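Pyridoxamine 5-phosphate-dependent dehydrase (Escherichia coli, PDB 3B8X) catalyses the pyridoxal phosphate-dependent removal of the C3'-hydroxyl group from GDP-4-keto-6-deoxy-D-mannose, a step in the biosynthesis of L-colitose for the O-antigen. Local coordinates at residues Glu82-Ala87 and Leu114-Glu119; Ile132-Val135 and Pro141-Phe144; Asp145-Ile150 and Ile156-Asp161. The protein carries 1 engineered substitution. One frame throughout, in Å; residues are numbered along the deposited sequence.

The three contacts illustrate how the large sheet of a PLP-dependent aminotransferase fold is packed on one side and put to chemical use at its strand ends. Strand 129-135 lies between strands 82-86 and 157-161, and the three run parallel; each contact sets one against a loop or helix. The centres of contacts 1 and 2 are about 8 Å apart, of 2 and 3 about 6 Å, and of 1 and 3 about 10 Å. A probable hydrogen bond, Leu-133 N to Ile-84 O at 2.9 Å, joins contacts 1 and 2. The side chain of Val-135 comes to about 4 Å from the bound cofactor-sugar adduct G4M, and Asp-161 of contact 3 meets its pyridine nitrogen.

Contact 1 of 3, residues Glu82-Ala87 and Leu114-Glu119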
loop_
_atom_site.group_PDB
_atom_site.type_symbol
_atom_site.label_atom_id
_atom_site.label_comp_id
_atom_site.label_asym_id
_atom_site.label_seq_id
_atom_site.Cartn_x
_atom_site.Cartn_y
_atom_site.Cartn_z
ATOM N N GLU B 82 -14.196 -18.105 -9.961
ATOM C CA GLU B 82 -15.112 -17.072 -10.442
ATOM C C GLU B 82 -15.684 -16.116 -9.390
ATOM O O GLU B 82 -16.268 -16.543 -8.383
ATOM C CB GLU B 82 -16.257 -17.662 -11.273
ATOM C CG GLU B 82 -17.214 -16.570 -11.829
ATOM C CD GLU B 82 -18.434 -17.142 -12.544
ATOM O OE1 GLU B 82 -18.238 -17.694 -13.656
ATOM O OE2 GLU B 82 -19.559 -17.066 -11.978
ATOM N N ILE B 83 -15.529 -14.818 -9.675
ATOM C CA ILE B 83 -16.065 -13.735 -8.847
ATOM C C ILE B 83 -16.823 -12.754 -9.777
ATOM O O ILE B 83 -16.319 -12.345 -10.850
ATOM C CB ILE B 83 -14.980 -13.023 -7.958
ATOM C CG1 ILE B 83 -15.612 -11.917 -7.108
ATOM C CG2 ILE B 83 -13.885 -12.386 -8.790
ATOM C CD1 ILE B 83 -15.077 -11.812 -5.696
ATOM N N ILE B 84 -18.055 -12.422 -9.375
ATOM C CA ILE B 84 -18.932 -11.516 -10.129
ATOM C C ILE B 84 -18.836 -10.132 -9.453
ATOM O O ILE B 84 -18.779 -10.027 -8.228
ATOM C CB ILE B 84 -20.419 -11.968 -9.956
ATOM C CG1 ILE B 84 -20.713 -13.237 -10.758
ATOM C CG2 ILE B 84 -21.404 -10.848 -10.295
ATOM C CD1 ILE B 84 -22.013 -13.893 -10.335
ATOM N N VAL B 85 -18.783 -9.077 -10.252
ATOM C CA VAL B 85 -18.729 -7.710 -9.739
ATOM C C VAL B 85 -19.620 -6.892 -10.682
ATOM O O VAL B 85 -19.762 -7.265 -11.867
ATOM C CB VAL B 85 -17.323 -7.094 -9.957
ATOM C CG1 VAL B 85 -16.329 -7.693 -9.003
ATOM C CG2 VAL B 85 -16.878 -7.292 -11.391
ATOM N N PRO B 86 -20.143 -5.762 -10.197
ATOM C CA PRO B 86 -20.912 -4.843 -11.062
ATOM C C PRO B 86 -19.948 -4.158 -12.031
ATOM O O PRO B 86 -18.727 -4.152 -11.836
ATOM C CB PRO B 86 -21.481 -3.820 -10.070
ATOM C CG PRO B 86 -20.464 -3.797 -8.958
ATOM C CD PRO B 86 -20.060 -5.265 -8.811
ATOM N N ALA B 87 -20.510 -3.616 -13.097
ATOM C CA ALA B 87 -19.799 -2.992 -14.197
ATOM C C ALA B 87 -19.284 -1.614 -13.851
ATOM O O ALA B 87 -18.516 -1.053 -14.611
ATOM C CB ALA B 87 -20.722 -2.896 -15.433
ATOM N N LEU B 114 -27.995 2.438 -9.470
ATOM C CA LEU B 114 -26.571 2.524 -9.837
ATOM C C LEU B 114 -25.825 1.329 -9.348
ATOM O O LEU B 114 -24.640 1.201 -9.632
ATOM C CB LEU B 114 -25.871 3.793 -9.317
ATOM C CG LEU B 114 -26.522 5.139 -9.690
ATOM C CD1 LEU B 114 -25.569 6.252 -9.284
ATOM C CD2 LEU B 114 -26.894 5.184 -11.185
ATOM N N ASN B 115 -26.531 0.436 -8.656
ATOM C CA ASN B 115 -25.921 -0.818 -8.152
ATOM C C ASN B 115 -26.164 -1.987 -9.121
ATOM O O ASN B 115 -26.852 -1.808 -10.152
ATOM C CB ASN B 115 -26.394 -1.123 -6.728
ATOM C CG ASN B 115 -25.822 -0.151 -5.709
ATOM O OD1 ASN B 115 -24.741 0.399 -5.888
ATOM N ND2 ASN B 115 -26.561 0.086 -4.655
ATOM N N ILE B 116 -25.496 -3.117 -8.863
ATOM C CA ILE B 116 -25.571 -4.294 -9.729
ATOM C C ILE B 116 -27.052 -4.654 -10.000
ATOM O O ILE B 116 -27.880 -4.577 -9.113
ATOM C CB ILE B 116 -24.875 -5.492 -9.072
ATOM C CG1 ILE B 116 -24.655 -6.647 -10.081
ATOM C CG2 ILE B 116 -25.683 -5.920 -7.906
ATOM C CD1 ILE B 116 -23.564 -7.634 -9.713
ATOM N N ASP B 117 -27.357 -4.957 -11.246
ATOM C CA ASP B 117 -28.711 -5.269 -11.592
ATOM C C ASP B 117 -29.111 -6.573 -10.969
ATOM O O ASP B 117 -28.526 -7.610 -11.238
ATOM C CB ASP B 117 -28.856 -5.360 -13.089
ATOM C CG ASP B 117 -30.279 -5.510 -13.473
ATOM O OD1 ASP B 117 -31.069 -4.652 -13.062
ATOM O OD2 ASP B 117 -30.636 -6.527 -14.067
ATOM N N ILE B 118 -30.112 -6.535 -10.115
ATOM C CA ILE B 118 -30.512 -7.756 -9.459
ATOM C C ILE B 118 -30.913 -8.875 -10.400
ATOM O O ILE B 118 -30.399 -10.001 -10.328
ATOM C CB ILE B 118 -31.599 -7.465 -8.484
ATOM C CG1 ILE B 118 -30.996 -6.567 -7.413
ATOM C CG2 ILE B 118 -32.213 -8.784 -7.974
ATOM C CD1 ILE B 118 -30.042 -7.310 -6.481
ATOM N N GLU B 119 -31.847 -8.573 -11.286
ATOM C CA GLU B 119 -32.236 -9.595 -12.222
ATOM C C GLU B 119 -31.014 -10.128 -12.945
ATOM O O GLU B 119 -30.859 -11.337 -13.083
ATOM C CB GLU B 119 -33.267 -9.083 -13.208
ATOM C CG GLU B 119 -34.646 -9.108 -12.604
ATOM C CD GLU B 119 -34.959 -10.409 -11.873
ATOM O OE1 GLU B 119 -35.026 -11.452 -12.560
ATOM O OE2 GLU B 119 -35.158 -10.385 -10.630
#
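Ile-116 lies against Pro-86 and Ile-84, and its side chain supplies nearly everything that the loop from Leu-114 to Asp-117 brings to strand 82-86. The contact is apolar. At one end, the branch carbon CB of Ile-116 rests 3.9 Å from CB of Pro-86, at the place where the two backbones also come nearest, with the CA atoms 4.9 Å apart. At the other end, CD1 of Ile-116 reaches back along the strand to CG2 of Ile-84, again at 3.9 Å, passing close to the peptide between Val-85 and Pro-86. This reach depends on the extended isoleucine chain: CG1 stands anti to the backbone N (chi1 -167°), and the next bond is also near trans, which carries the terminal methyl well away from its own backbone. The two isoleucine side chains cross at about a right angle, methyl against methyl.

Polar interactions lie at the margins and serve the loop itself. Asp-117 occupies the N-cap position of helix 118-124, where its carboxylate caps a backbone N, and its OD2 is also bonded to the hydroxyl of Ser-120. The side-chain carboxamide of Asn-115 is held by Leu-137 N at OD1 and Asn-140 O at ND2, tying it to the loop after strand 129-135.

Strand 82-86 runs between strands 129-135 and 103-107, with Val-85 facing helix 91-99. Ile-116 also touches Val-107 of strand 103-107 and Asn-142, so the loop leading into helix 118-124 packs on the sheet face opposite helix 91-99, near the C-terminal ends of these strands.

Contact 2 of 3, residues Ile132-Val135 and Pro141-Phe144; sequences ILTV and PNNF
The carboxamide of Asn-142 faces the end of strand 129-135 and grips it through both of its polar atoms. ND2 donates to the carbonyl oxygen of Val-135, with 3.0 Å between ND2 and O in a fairly straight bond, its N-H...O angle 159°. The oxygen lies close to the amide plane of the asparagine, but the donor approaches from above the carbonyl plane, 72° out of it, and not on a lone pair. The other branch works through water: OD1 of Asn-142 accepts from water 1 at 2.9 Å, and the same water accepts from the backbone N of Val-135 at 3.0 Å. One side chain thus addresses both backbone polar groups of a single residue.

CB of Thr-134 lies 3.9 Å from ND2 of Asn-142. Beside the amide, Phe-144 and Thr-134 meet at an oblique angle. The hydroxyl OG1 of Thr-134 sits at the ring's edge, near its plane, 3.5 Å from CE2 of Phe-144. A chi1 of 63° places this oxygen between the backbone N and the carbonyl carbon, and its hydrogen-bond partner is the carbonyl of Leu-159 on the adjacent strand. CB of Asn-142 lies over one face of the same ring, while the ring is stacked with Phe-178.

ND2 is also bonded to OD1 of Asn-136, so that its hydrogens serve two oxygens of the strand end and the following loop. Such shared bonding fixes the rotation of the amide and satisfies buried backbone groups beside the bound adduct, which the side chain of Val-135 approaches to about 4 Å.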
loop_
_atom_site.group_PDB
_atom_site.type_symbol
_atom_site.label_atom_id
_atom_site.label_comp_id
_atom_site.label_asym_id
_atom_site.label_seq_id
_atom_site.Cartn_x
_atom_site.Cartn_y
_atom_site.Cartn_z
ATOM N N ILE B 132 -19.211 -13.059 -4.773
ATOM C CA ILE B 132 -19.902 -11.917 -5.333
ATOM C C ILE B 132 -19.346 -10.700 -4.590
ATOM O O ILE B 132 -19.549 -10.539 -3.390
ATOM C CB ILE B 132 -21.421 -11.991 -5.081
ATOM C CG1 ILE B 132 -21.965 -13.370 -5.453
ATOM C CG2 ILE B 132 -22.164 -10.879 -5.859
ATOM C CD1 ILE B 132 -23.337 -13.307 -6.088
ATOM N N LEU B 133 -18.626 -9.862 -5.320
ATOM C CA LEU B 133 -18.067 -8.638 -4.743
ATOM C C LEU B 133 -19.041 -7.478 -5.054
ATOM O O LEU B 133 -19.031 -6.881 -6.128
ATOM C CB LEU B 133 -16.674 -8.348 -5.312
ATOM C CG LEU B 133 -16.099 -6.995 -4.886
ATOM C CD1 LEU B 133 -16.098 -6.867 -3.356
ATOM C CD2 LEU B 133 -14.725 -6.757 -5.441
ATOM N N THR B 134 -19.929 -7.225 -4.107
ATOM C CA THR B 134 -20.934 -6.187 -4.223
ATOM C C THR B 134 -20.217 -4.881 -3.962
ATOM O O THR B 134 -19.152 -4.857 -3.346
ATOM C CB THR B 134 -22.131 -6.360 -3.205
ATOM O OG1 THR B 134 -21.722 -6.256 -1.815
ATOM C CG2 THR B 134 -22.838 -7.696 -3.446
ATOM N N VAL B 135 -20.787 -3.805 -4.470
ATOM C CA VAL B 135 -20.230 -2.476 -4.253
ATOM C C VAL B 135 -21.439 -1.571 -4.023
ATOM O O VAL B 135 -22.344 -1.562 -4.847
ATOM C CB VAL B 135 -19.516 -1.954 -5.521
ATOM C CG1 VAL B 135 -19.072 -0.487 -5.323
ATOM C CG2 VAL B 135 -18.337 -2.857 -5.893
ATOM N N PRO B 141 -26.739 1.429 -0.538
ATOM C CA PRO B 141 -26.489 -0.001 -0.292
ATOM C C PRO B 141 -27.232 -0.869 -1.309
ATOM O O PRO B 141 -28.292 -0.498 -1.852
ATOM C CB PRO B 141 -27.130 -0.249 1.084
ATOM C CG PRO B 141 -28.226 0.782 1.221
ATOM C CD PRO B 141 -27.838 1.958 0.299
ATOM N N ASN B 142 -26.694 -2.062 -1.517
ATOM C CA ASN B 142 -27.358 -3.033 -2.384
ATOM C C ASN B 142 -28.560 -3.573 -1.638
ATOM O O ASN B 142 -28.641 -3.435 -0.417
ATOM C CB ASN B 142 -26.412 -4.202 -2.638
ATOM C CG ASN B 142 -25.414 -3.881 -3.677
ATOM O OD1 ASN B 142 -25.678 -4.161 -4.847
ATOM N ND2 ASN B 142 -24.351 -3.110 -3.307
ATOM N N ASN B 143 -29.473 -4.238 -2.338
ATOM C CA ASN B 143 -30.555 -4.840 -1.601
ATOM C C ASN B 143 -30.086 -6.217 -1.233
ATOM O O ASN B 143 -30.141 -7.139 -2.041
ATOM C CB ASN B 143 -31.878 -4.869 -2.376
ATOM C CG ASN B 143 -32.932 -5.654 -1.637
ATOM O OD1 ASN B 143 -32.596 -6.533 -0.855
ATOM N ND2 ASN B 143 -34.203 -5.330 -1.849
ATOM N N PHE B 144 -29.553 -6.331 -0.030
ATOM C CA PHE B 144 -28.957 -7.572 0.442
ATOM C C PHE B 144 -29.912 -8.748 0.597
ATOM O O PHE B 144 -29.508 -9.890 0.467
ATOM C CB PHE B 144 -28.026 -7.334 1.632
ATOM C CG PHE B 144 -26.781 -6.585 1.246
ATOM C CD1 PHE B 144 -26.632 -5.236 1.537
ATOM C CD2 PHE B 144 -25.799 -7.228 0.498
ATOM C CE1 PHE B 144 -25.482 -4.530 1.104
ATOM C CE2 PHE B 144 -24.641 -6.555 0.105
ATOM C CZ PHE B 144 -24.500 -5.216 0.379
HETATM O O HOH W 1 -23.122 -4.575 -6.179
#

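Contact 3 of 3, residues Asp145-Ile150 and Ile156-Asp161; sequences DEINKI and IILLED. With G4M ([(2R,3S,4R,5R)-5-(2-amino-6-oxo-1,6-dihydro-9H-purin-9-yl)-3,4-dihydroxytetrahydrofuran-2-yl]methyl (2R,3S,4S,5S,6R)-3,4-dihydroxy-5-[({3-hydroxy-2-methyl-5-[(phosphonooxy)methyl]pyridin-4-yl}methyl)amino]-6-methyltetrahydro-2H-pyran-2-yl dihydrogen diphosphate), chain O.
Leu-158 presents its two methyl groups to two successive helix residues of very different character. CD1 meets CG2 of Ile-147 at 4.1 Å, whereas CD2 of the same leucine lies 4.2 Å from OD1 of Asn-148, an amide oxygen on an exposed residue. Both helix side chains cross the leucine at about a right angle. With CG anti to the backbone N (chi1 174°), the leucine fork projects from the strand toward the helix, one prong for each neighbour. Ile-147 offers its short branch to this meeting, since CG2 is the carbon anti to its backbone N, and its other branch turns toward helix 118-124, where the side chain touches Ile-118 and Leu-121.

The backbones stay well separated, with 8.7 Å between the CA atoms of Asn-148 and Leu-158. Helix 144-151 is the crossover of the beta-alpha-beta unit formed with parallel strands 129-135 and 157-161.

At the far end of the strand, OD2 of Asp-161 stands 2.7 Å from N1L of G4M, the pyridine nitrogen. This oxygen accepts a hydrogen bond from ND2 of Asn-62 and pairs with the hydroxyl of Thr-93; OD1 accepts from the backbone N of Cys-163. The carboxylate is therefore held by several partners and turned toward the cofactor ring, the position at which PLP enzymes of fold type I, the aspartate aminotransferase fold, keep a carboxylate against the pyridine nitrogen. The strand thus changes along its length, from the apolar packing of Leu-158 to the carboxylates of Glu-160 and Asp-161, the second of which meets the pyridine ring.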
loop_
_atom_site.group_PDB
_atom_site.type_symbol
_atom_site.label_atom_id
_atom_site.label_comp_id
_atom_site.label_asym_id
_atom_site.label_seq_id
_atom_site.Cartn_x
_atom_site.Cartn_y
_atom_site.Cartn_z
ATOM N N ASP B 145 -31.194 -8.445 0.773
ATOM C CA ASP B 145 -32.208 -9.499 0.837
ATOM C C ASP B 145 -32.254 -10.168 -0.528
ATOM O O ASP B 145 -32.117 -11.392 -0.658
ATOM C CB ASP B 145 -33.581 -8.872 1.088
ATOM C CG ASP B 145 -33.794 -8.492 2.543
ATOM O OD1 ASP B 145 -33.019 -8.960 3.403
ATOM O OD2 ASP B 145 -34.731 -7.714 2.828
ATOM N N GLU B 146 -32.466 -9.366 -1.561
ATOM C CA GLU B 146 -32.526 -9.956 -2.887
ATOM C C GLU B 146 -31.250 -10.715 -3.177
ATOM O O GLU B 146 -31.273 -11.775 -3.820
ATOM C CB GLU B 146 -32.686 -8.854 -3.964
ATOM C CG GLU B 146 -33.961 -8.032 -3.845
ATOM C CD GLU B 146 -35.211 -8.887 -3.770
ATOM O OE1 GLU B 146 -36.072 -8.745 -4.667
ATOM O OE2 GLU B 146 -35.336 -9.679 -2.808
ATOM N N ILE B 147 -30.130 -10.114 -2.781
ATOM C CA ILE B 147 -28.835 -10.715 -3.062
ATOM C C ILE B 147 -28.658 -12.033 -2.336
ATOM O O ILE B 147 -28.215 -13.032 -2.909
ATOM C CB ILE B 147 -27.693 -9.773 -2.707
ATOM C CG1 ILE B 147 -27.629 -8.687 -3.772
ATOM C CG2 ILE B 147 -26.383 -10.537 -2.626
ATOM C CD1 ILE B 147 -26.578 -7.733 -3.557
ATOM N N ASN B 148 -29.013 -12.033 -1.059
ATOM C CA ASN B 148 -28.900 -13.258 -0.287
ATOM C C ASN B 148 -29.841 -14.360 -0.783
ATOM O O ASN B 148 -29.491 -15.544 -0.746
ATOM C CB ASN B 148 -29.106 -12.950 1.189
ATOM C CG ASN B 148 -27.818 -12.495 1.848
ATOM O OD1 ASN B 148 -26.745 -13.012 1.523
ATOM N ND2 ASN B 148 -27.902 -11.500 2.731
ATOM N N LYS B 149 -30.999 -13.970 -1.313
ATOM C CA LYS B 149 -31.950 -14.932 -1.875
ATOM C C LYS B 149 -31.286 -15.634 -3.050
ATOM O O LYS B 149 -31.319 -16.862 -3.170
ATOM C CB LYS B 149 -33.189 -14.214 -2.399
ATOM C CG LYS B 149 -34.102 -13.706 -1.312
ATOM C CD LYS B 149 -35.464 -13.334 -1.884
ATOM C CE LYS B 149 -36.598 -13.838 -0.991
ATOM N NZ LYS B 149 -36.624 -13.183 0.358
ATOM N N ILE B 150 -30.710 -14.828 -3.935
ATOM C CA ILE B 150 -30.001 -15.337 -5.101
ATOM C C ILE B 150 -28.940 -16.371 -4.677
ATOM O O ILE B 150 -28.852 -17.453 -5.273
ATOM C CB ILE B 150 -29.360 -14.184 -5.924
ATOM C CG1 ILE B 150 -30.428 -13.217 -6.457
ATOM C CG2 ILE B 150 -28.596 -14.746 -7.143
ATOM C CD1 ILE B 150 -29.826 -12.137 -7.442
ATOM N N ILE B 156 -21.181 -19.486 -1.960
ATOM C CA ILE B 156 -20.721 -18.286 -2.677
ATOM C C ILE B 156 -20.409 -17.226 -1.640
ATOM O O ILE B 156 -21.272 -16.844 -0.859
ATOM C CB ILE B 156 -21.814 -17.693 -3.581
ATOM C CG1 ILE B 156 -22.213 -18.702 -4.665
ATOM C CG2 ILE B 156 -21.303 -16.393 -4.213
ATOM C CD1 ILE B 156 -23.701 -18.628 -5.044
ATOM N N ILE B 157 -19.169 -16.778 -1.598
ATOM C CA ILE B 157 -18.824 -15.782 -0.604
ATOM C C ILE B 157 -19.359 -14.413 -1.045
ATOM O O ILE B 157 -19.250 -14.025 -2.236
ATOM C CB ILE B 157 -17.306 -15.642 -0.484
ATOM C CG1 ILE B 157 -16.666 -16.924 0.021
ATOM C CG2 ILE B 157 -16.971 -14.458 0.416
ATOM C CD1 ILE B 157 -15.329 -17.226 -0.647
ATOM N N LEU B 158 -19.832 -13.653 -0.061
ATOM C CA LEU B 158 -20.293 -12.294 -0.314
ATOM C C LEU B 158 -19.288 -11.327 0.305
ATOM O O LEU B 158 -18.958 -11.433 1.526
ATOM C CB LEU B 158 -21.655 -12.072 0.361
ATOM C CG LEU B 158 -22.228 -10.665 0.322
ATOM C CD1 LEU B 158 -22.550 -10.241 -1.110
ATOM C CD2 LEU B 158 -23.410 -10.532 1.223
ATOM N N LEU B 159 -18.833 -10.381 -0.534
ATOM C CA LEU B 159 -17.899 -9.346 -0.059
ATOM C C LEU B 159 -18.552 -8.024 -0.345
ATOM O O LEU B 159 -19.320 -7.974 -1.269
ATOM C CB LEU B 159 -16.647 -9.383 -0.899
ATOM C CG LEU B 159 -15.967 -10.738 -0.649
ATOM C CD1 LEU B 159 -14.822 -10.935 -1.620
ATOM C CD2 LEU B 159 -15.560 -10.864 0.819
ATOM N N GLU B 160 -18.230 -6.950 0.374
ATOM C CA GLU B 160 -18.788 -5.649 0.009
ATOM C C GLU B 160 -17.621 -4.705 -0.093
ATOM O O GLU B 160 -16.722 -4.739 0.747
ATOM C CB GLU B 160 -19.614 -5.063 1.151
ATOM C CG GLU B 160 -21.045 -5.554 1.252
ATOM C CD GLU B 160 -21.722 -5.028 2.507
ATOM O OE1 GLU B 160 -22.286 -3.912 2.482
ATOM O OE2 GLU B 160 -21.642 -5.697 3.560
ATOM N N ASP B 161 -17.623 -3.868 -1.116
ATOM C CA ASP B 161 -16.636 -2.811 -1.194
ATOM C C ASP B 161 -17.539 -1.659 -0.713
ATOM O O ASP B 161 -18.473 -1.290 -1.416
ATOM C CB ASP B 161 -16.140 -2.583 -2.638
ATOM C CG ASP B 161 -15.339 -1.261 -2.783
ATOM O OD1 ASP B 161 -15.526 -0.417 -1.879
ATOM O OD2 ASP B 161 -14.542 -1.077 -3.764
HETATM O OP3 G4M O . -9.406 6.237 -2.334
HETATM P PL G4M O . -9.251 4.896 -1.504
HETATM O OP1 G4M O . -7.917 4.060 -1.899
HETATM O OP2 G4M O . -9.205 5.255 0.062
HETATM O OP4 G4M O . -10.598 4.000 -1.700
HETATM C C5B G4M O . -10.540 3.409 -2.966
HETATM C C5L G4M O . -11.930 3.085 -3.362
HETATM C C6L G4M O . -12.354 1.763 -3.323
HETATM N N1L G4M O . -13.564 1.455 -3.730
HETATM C C2L G4M O . -14.426 2.342 -4.179
HETATM C C2A G4M O . -15.780 1.902 -4.683
HETATM C C3L G4M O . -14.117 3.698 -4.219
HETATM O O3L G4M O . -15.019 4.549 -4.756
HETATM C C4L G4M O . -12.819 4.092 -3.760
HETATM C C4A G4M O . -12.403 5.431 -3.780
HETATM N N4A G4M O . -13.176 6.333 -4.307
HETATM C C4G G4M O . -12.793 7.698 -4.225
HETATM C C5G G4M O . -13.259 8.480 -5.430
HETATM C C6G G4M O . -14.745 8.234 -5.692
HETATM O O5G G4M O . -13.114 9.823 -4.977
HETATM C C3G G4M O . -11.266 7.859 -4.151
HETATM O O3G G4M O . -10.932 8.183 -2.807
HETATM C C2G G4M O . -10.822 9.041 -5.061
HETATM O O2G G4M O . -9.493 9.476 -4.758
HETATM C C1G G4M O . -11.752 10.220 -4.898
HETATM O O1G G4M O . -11.573 11.015 -6.062
HETATM P P2 G4M O . -11.603 12.600 -5.929
HETATM O O3P G4M O . -12.884 13.056 -5.056
HETATM O O4P G4M O . -11.851 13.205 -7.413
HETATM O OPP G4M O . -10.181 12.930 -5.243
HETATM P P G4M O . -9.817 14.495 -5.249
HETATM O O1P G4M O . -9.846 15.313 -6.644
HETATM O O2P G4M O . -8.321 14.419 -4.710
HETATM O "O5'" G4M O . -10.550 15.209 -4.044
HETATM C "C5'" G4M O . -11.801 15.728 -4.442
HETATM C "C4'" G4M O . -11.851 17.180 -3.992
HETATM O "O4'" G4M O . -11.284 17.294 -2.653
HETATM C "C3'" G4M O . -10.966 18.050 -4.913
HETATM O "O3'" G4M O . -11.575 19.332 -4.960
HETATM C "C2'" G4M O . -9.610 18.082 -4.176
HETATM O "O2'" G4M O . -8.949 19.315 -4.484
HETATM C "C1'" G4M O . -10.097 18.116 -2.734
HETATM N N9 G4M O . -9.072 17.625 -1.806
HETATM C C8 G4M O . -8.596 16.354 -1.749
HETATM N N7 G4M O . -7.723 16.291 -0.763
HETATM C C4 G4M O . -8.489 18.367 -0.810
HETATM C C5 G4M O . -7.606 17.501 -0.124
HETATM C C6 G4M O . -6.857 18.012 0.997
HETATM O O6 G4M O . -6.081 17.334 1.653
HETATM N N3 G4M O . -8.601 19.642 -0.427
HETATM C C2 G4M O . -7.891 20.100 0.591
HETATM N N1 G4M O . -7.027 19.314 1.311
HETATM N N2 G4M O . -8.012 21.407 0.947
#